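Local coordinates for SusD superfamily protein (Bacteroides vulgatus ATCC 8482, PDB 3JQ0), which probably binds glycan nutrients at the outer membrane of a gut Bacteroides, for uptake by a partner transporter, at residues 359-370 and 437-447. Sequence-based numbering, arbitrary orientation.
Sequences FPIYRYADCLLQ and ERLREFMFEGK
Glu437 meets Leu369 through its methylene carbons, CG lying 3.8 Å from Leu369 CD2, while its carboxylate turns off to Arg315 and Arg390. The next residue, Arg438, slides its aliphatic part past Leu369, and its guanidinium reaches Asp366 end-on: NH1 (2.8 Å) and NH2 both hold OD1 of Asp366. The charge of a carboxylate lets this one oxygen take a third donor, Gln370 NE2, which like Arg438 NH2 lies out of the carboxylate plane. Glu441 bends at chi2 (64°) to bring OE2 beside Ala365, whose methyl is small, and gives its anti lone pair to Arg363 NH1 at 2.8 Å; Arg392 and Arg315 also bind this carboxylate. The Phe442 ring wedges between two arginines: CE1 lies over one face of the Arg363 guanidinium, CE2 over one face of that of Arg438. Glu445, closing the type II turn begun at Phe442, faces Arg363 side-on, OE1 taking NE (2.9 Å) and OE2 taking NH2 (2.8 Å), the planes only 20° apart; Lys341 shares OE2. With an alanine at Arg363, Glu445 would probably lose its two-pronged partner and Glu441 one of its positive charges. Lys447's long chain carries NZ to Ile361 O (2.8 Å); NZ also makes a long salt bridge to Asp366 OD2 and shares a water with it. Two salt-bridge networks thus join antiparallel pieces 364-370 and 437-441 and their adjoining turns, consistent with a helical SusD-like fold.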
loop_
_atom_site.group_PDB
_atom_site.type_symbol
_atom_site.label_atom_id
_atom_site.label_comp_id
_atom_site.label_asym_id
_atom_site.label_seq_id
_atom_site.Cartn_x
_atom_site.Cartn_y
_atom_site.Cartn_z
ATOM N N PHE A 359 -9.325 3.146 2.641
ATOM C CA PHE A 359 -8.068 2.465 2.386
ATOM C C PHE A 359 -6.971 3.480 2.141
ATOM O O PHE A 359 -6.968 4.165 1.120
ATOM C CB PHE A 359 -8.145 1.527 1.198
ATOM C CG PHE A 359 -6.882 0.770 0.958
ATOM C CD1 PHE A 359 -6.353 -0.026 1.965
ATOM C CD2 PHE A 359 -6.188 0.867 -0.213
ATOM C CE1 PHE A 359 -5.216 -0.750 1.775
ATOM C CE2 PHE A 359 -5.021 0.122 -0.401
ATOM C CZ PHE A 359 -4.533 -0.679 0.613
ATOM N N PRO A 360 -6.045 3.668 3.097
ATOM C CA PRO A 360 -4.997 4.691 2.899
ATOM C C PRO A 360 -4.077 4.329 1.744
ATOM O O PRO A 360 -3.697 3.175 1.596
ATOM C CB PRO A 360 -4.225 4.664 4.228
ATOM C CG PRO A 360 -5.130 3.990 5.223
ATOM C CD PRO A 360 -5.918 2.993 4.405
ATOM N N ILE A 361 -3.706 5.336 0.968
ATOM C CA ILE A 361 -2.684 5.238 -0.090
ATOM C C ILE A 361 -1.396 5.856 0.400
ATOM O O ILE A 361 -0.318 5.241 0.372
ATOM C CB ILE A 361 -3.170 5.834 -1.427
ATOM C CG1 ILE A 361 -4.402 5.085 -1.958
ATOM C CG2 ILE A 361 -2.038 5.883 -2.442
ATOM C CD1 ILE A 361 -4.151 3.667 -2.349
ATOM N N TYR A 362 -1.478 7.118 0.817
ATOM C CA TYR A 362 -0.330 7.838 1.399
ATOM C C TYR A 362 -0.675 8.365 2.771
ATOM O O TYR A 362 -1.610 9.186 2.887
ATOM C CB TYR A 362 0.136 8.983 0.513
ATOM C CG TYR A 362 0.707 8.602 -0.834
ATOM C CD1 TYR A 362 1.687 7.605 -0.948
ATOM C CD2 TYR A 362 0.311 9.252 -1.977
ATOM C CE1 TYR A 362 2.277 7.323 -2.160
ATOM C CE2 TYR A 362 0.902 8.964 -3.213
ATOM C CZ TYR A 362 1.884 7.981 -3.301
ATOM O OH TYR A 362 2.454 7.749 -4.540
ATOM N N ARG A 363 0.096 7.935 3.768
ATOM C CA ARG A 363 -0.004 8.361 5.159
ATOM C C ARG A 363 1.206 9.133 5.585
ATOM O O ARG A 363 2.310 8.898 5.041
ATOM C CB ARG A 363 -0.079 7.039 6.125
ATOM C CG ARG A 363 -1.336 6.297 6.043
ATOM C CD ARG A 363 -1.580 5.470 7.172
ATOM N NE ARG A 363 -0.842 4.226 7.291
ATOM C CZ ARG A 363 0.025 3.952 8.247
ATOM N NH1 ARG A 363 0.521 4.851 9.078
ATOM N NH2 ARG A 363 0.425 2.697 8.366
ATOM N N TYR A 364 1.091 9.969 6.618
ATOM C CA TYR A 364 2.240 10.723 7.062
ATOM C C TYR A 364 3.408 9.815 7.540
ATOM O O TYR A 364 4.563 10.166 7.311
ATOM C CB TYR A 364 1.868 11.748 8.116
ATOM C CG TYR A 364 2.972 12.727 8.401
ATOM C CD1 TYR A 364 3.372 13.631 7.447
ATOM C CD2 TYR A 364 3.631 12.769 9.617
ATOM C CE1 TYR A 364 4.390 14.531 7.697
ATOM C CE2 TYR A 364 4.631 13.678 9.881
ATOM C CZ TYR A 364 5.012 14.561 8.919
ATOM O OH TYR A 364 6.020 15.472 9.114
ATOM N N ALA A 365 3.139 8.657 8.153
ATOM C CA ALA A 365 4.259 7.779 8.521
ATOM C C ALA A 365 5.045 7.367 7.277
ATOM O O ALA A 365 6.240 7.083 7.365
ATOM C CB ALA A 365 3.794 6.554 9.286
ATOM N N ASP A 366 4.350 7.219 6.140
ATOM C CA ASP A 366 4.996 6.855 4.858
ATOM C C ASP A 366 5.919 7.989 4.430
ATOM O O ASP A 366 7.071 7.739 4.067
ATOM C CB ASP A 366 3.867 6.558 3.839
ATOM C CG ASP A 366 4.292 5.879 2.563
ATOM O OD1 ASP A 366 5.468 5.483 2.434
ATOM O OD2 ASP A 366 3.391 5.712 1.720
ATOM N N CYS A 367 5.442 9.234 4.501
ATOM C CA CYS A 367 6.305 10.391 4.242
ATOM C C CYS A 367 7.584 10.274 5.090
ATOM O O CYS A 367 8.680 10.407 4.595
ATOM C CB CYS A 367 5.516 11.667 4.551
ATOM S SG CYS A 367 6.508 13.175 4.484
ATOM N N LEU A 368 7.425 10.108 6.389
ATOM C CA LEU A 368 8.592 10.090 7.269
ATOM C C LEU A 368 9.570 8.968 6.926
ATOM O O LEU A 368 10.780 9.190 6.919
ATOM C CB LEU A 368 8.159 9.992 8.754
ATOM C CG LEU A 368 7.412 11.196 9.306
ATOM C CD1 LEU A 368 7.104 10.931 10.809
ATOM C CD2 LEU A 368 8.185 12.509 9.094
ATOM N N LEU A 369 9.056 7.764 6.681
ATOM C CA LEU A 369 9.949 6.645 6.440
ATOM C C LEU A 369 10.613 6.716 5.063
ATOM O O LEU A 369 11.742 6.233 4.910
ATOM C CB LEU A 369 9.238 5.313 6.703
ATOM C CG LEU A 369 8.879 5.122 8.196
ATOM C CD1 LEU A 369 8.036 3.848 8.337
ATOM C CD2 LEU A 369 10.125 5.078 9.118
ATOM N N GLN A 370 9.918 7.244 4.069
ATOM C CA GLN A 370 10.561 7.430 2.753
ATOM C C GLN A 370 11.546 8.607 2.788
ATOM O O GLN A 370 12.591 8.533 2.128
ATOM C CB GLN A 370 9.545 7.581 1.627
ATOM C CG GLN A 370 8.620 6.382 1.521
ATOM C CD GLN A 370 8.171 6.061 0.121
ATOM O OE1 GLN A 370 9.007 6.061 -0.815
ATOM N NE2 GLN A 370 6.879 5.792 -0.047
ATOM N N GLU A 437 10.987 -1.184 9.692
ATOM C CA GLU A 437 10.000 -0.227 10.186
ATOM C C GLU A 437 8.789 -0.205 9.253
ATOM O O GLU A 437 7.638 -0.185 9.725
ATOM C CB GLU A 437 10.592 1.151 10.374
ATOM C CG GLU A 437 9.766 2.011 11.318
ATOM C CD GLU A 437 9.759 1.482 12.737
ATOM O OE1 GLU A 437 10.788 0.877 13.160
ATOM O OE2 GLU A 437 8.729 1.633 13.424
ATOM N N ARG A 438 9.019 -0.182 7.952
ATOM C CA ARG A 438 7.944 -0.174 6.997
ATOM C C ARG A 438 7.137 -1.458 7.029
ATOM O O ARG A 438 5.911 -1.446 6.853
ATOM C CB ARG A 438 8.443 0.110 5.565
ATOM C CG ARG A 438 8.944 1.519 5.382
ATOM C CD ARG A 438 9.339 1.805 3.940
ATOM N NE ARG A 438 8.247 1.818 3.023
ATOM C CZ ARG A 438 7.398 2.801 2.856
ATOM N NH1 ARG A 438 7.467 3.897 3.579
ATOM N NH2 ARG A 438 6.452 2.694 1.916
ATOM N N LEU A 439 7.803 -2.587 7.271
ATOM C CA LEU A 439 7.112 -3.864 7.386
ATOM C C LEU A 439 6.105 -3.803 8.554
ATOM O O LEU A 439 4.942 -4.164 8.424
ATOM C CB LEU A 439 8.109 -5.019 7.541
ATOM C CG LEU A 439 7.523 -6.403 7.785
ATOM C CD1 LEU A 439 6.490 -6.833 6.780
ATOM C CD2 LEU A 439 8.638 -7.396 7.931
ATOM N N ARG A 440 6.603 -3.353 9.701
ATOM C CA ARG A 440 5.775 -3.229 10.887
ATOM C C ARG A 440 4.646 -2.233 10.697
ATOM O O ARG A 440 3.546 -2.418 11.270
ATOM C CB ARG A 440 6.664 -2.835 12.087
ATOM C CG ARG A 440 7.570 -3.964 12.539
ATOM C CD ARG A 440 8.508 -3.540 13.650
ATOM N NE ARG A 440 9.239 -4.695 14.166
ATOM C CZ ARG A 440 10.330 -4.642 14.919
ATOM N NH1 ARG A 440 10.938 -3.497 15.157
ATOM N NH2 ARG A 440 10.823 -5.779 15.383
ATOM N N GLU A 441 4.865 -1.148 9.960
ATOM C CA GLU A 441 3.953 -0.033 9.870
ATOM C C GLU A 441 2.832 -0.315 8.837
ATOM O O GLU A 441 1.727 0.215 9.014
ATOM C CB GLU A 441 4.759 1.215 9.467
ATOM C CG GLU A 441 3.982 2.506 9.470
ATOM C CD GLU A 441 3.449 2.981 10.831
ATOM O OE1 GLU A 441 4.054 2.593 11.854
ATOM O OE2 GLU A 441 2.474 3.804 10.820
ATOM N N PHE A 442 3.104 -1.065 7.766
ATOM C CA PHE A 442 2.281 -1.054 6.570
ATOM C C PHE A 442 1.684 -2.393 6.174
ATOM O O PHE A 442 1.279 -2.571 5.028
ATOM C CB PHE A 442 3.041 -0.445 5.366
ATOM C CG PHE A 442 3.354 1.026 5.563
ATOM C CD1 PHE A 442 2.322 1.960 5.586
ATOM C CD2 PHE A 442 4.654 1.465 5.738
ATOM C CE1 PHE A 442 2.594 3.325 5.776
ATOM C CE2 PHE A 442 4.912 2.797 5.925
ATOM C CZ PHE A 442 3.895 3.711 6.015
HETATM N N MSE A 443 1.521 -3.339 7.111
HETATM C CA MSE A 443 0.848 -4.573 6.735
HETATM C C MSE A 443 -0.497 -4.300 6.135
HETATM O O MSE A 443 -1.268 -3.463 6.659
HETATM C CB MSE A 443 0.680 -5.516 7.953
HETATM C CG MSE A 443 1.940 -5.945 8.616
HETATM SE SE MSE A 443 1.661 -7.353 9.900
HETATM C CE MSE A 443 1.485 -8.793 8.593
ATOM N N PHE A 444 -0.841 -5.015 5.049
ATOM C CA PHE A 444 -2.139 -4.884 4.374
ATOM C C PHE A 444 -2.337 -3.543 3.646
ATOM O O PHE A 444 -3.411 -3.274 3.171
ATOM C CB PHE A 444 -3.344 -5.191 5.310
ATOM C CG PHE A 444 -3.085 -6.352 6.213
ATOM C CD1 PHE A 444 -2.867 -7.627 5.703
ATOM C CD2 PHE A 444 -2.962 -6.194 7.583
ATOM C CE1 PHE A 444 -2.543 -8.686 6.476
ATOM C CE2 PHE A 444 -2.642 -7.277 8.400
ATOM C CZ PHE A 444 -2.428 -8.527 7.830
ATOM N N GLU A 445 -1.272 -2.752 3.500
ATOM C CA GLU A 445 -1.325 -1.475 2.831
ATOM C C GLU A 445 -0.570 -1.446 1.514
ATOM O O GLU A 445 -0.499 -0.407 0.875
ATOM C CB GLU A 445 -0.912 -0.325 3.749
ATOM C CG GLU A 445 -1.900 -0.074 4.891
ATOM C CD GLU A 445 -1.398 1.000 5.824
ATOM O OE1 GLU A 445 -1.552 2.187 5.425
ATOM O OE2 GLU A 445 -0.936 0.679 6.944
ATOM N N GLY A 446 -0.035 -2.571 1.077
ATOM C CA GLY A 446 0.480 -2.608 -0.299
ATOM C C GLY A 446 1.893 -2.059 -0.516
ATOM O O GLY A 446 2.181 -1.528 -1.579
ATOM N N LYS A 447 2.769 -2.214 0.474
ATOM C CA LYS A 447 4.100 -1.604 0.432
ATOM C C LYS A 447 5.289 -2.564 0.337
ATOM O O LYS A 447 6.274 -2.212 -0.304
ATOM C CB LYS A 447 4.339 -0.706 1.637
ATOM C CG LYS A 447 3.212 0.305 1.893
ATOM C CD LYS A 447 2.888 1.209 0.707
ATOM C CE LYS A 447 1.826 2.228 1.049
ATOM N NZ LYS A 447 1.404 3.084 -0.113
HETATM O O HOH W 1 -0.888 3.428 3.048
HETATM O O HOH W 2 -1.765 1.886 0.261
HETATM O O HOH W 3 3.856 4.280 -0.474
#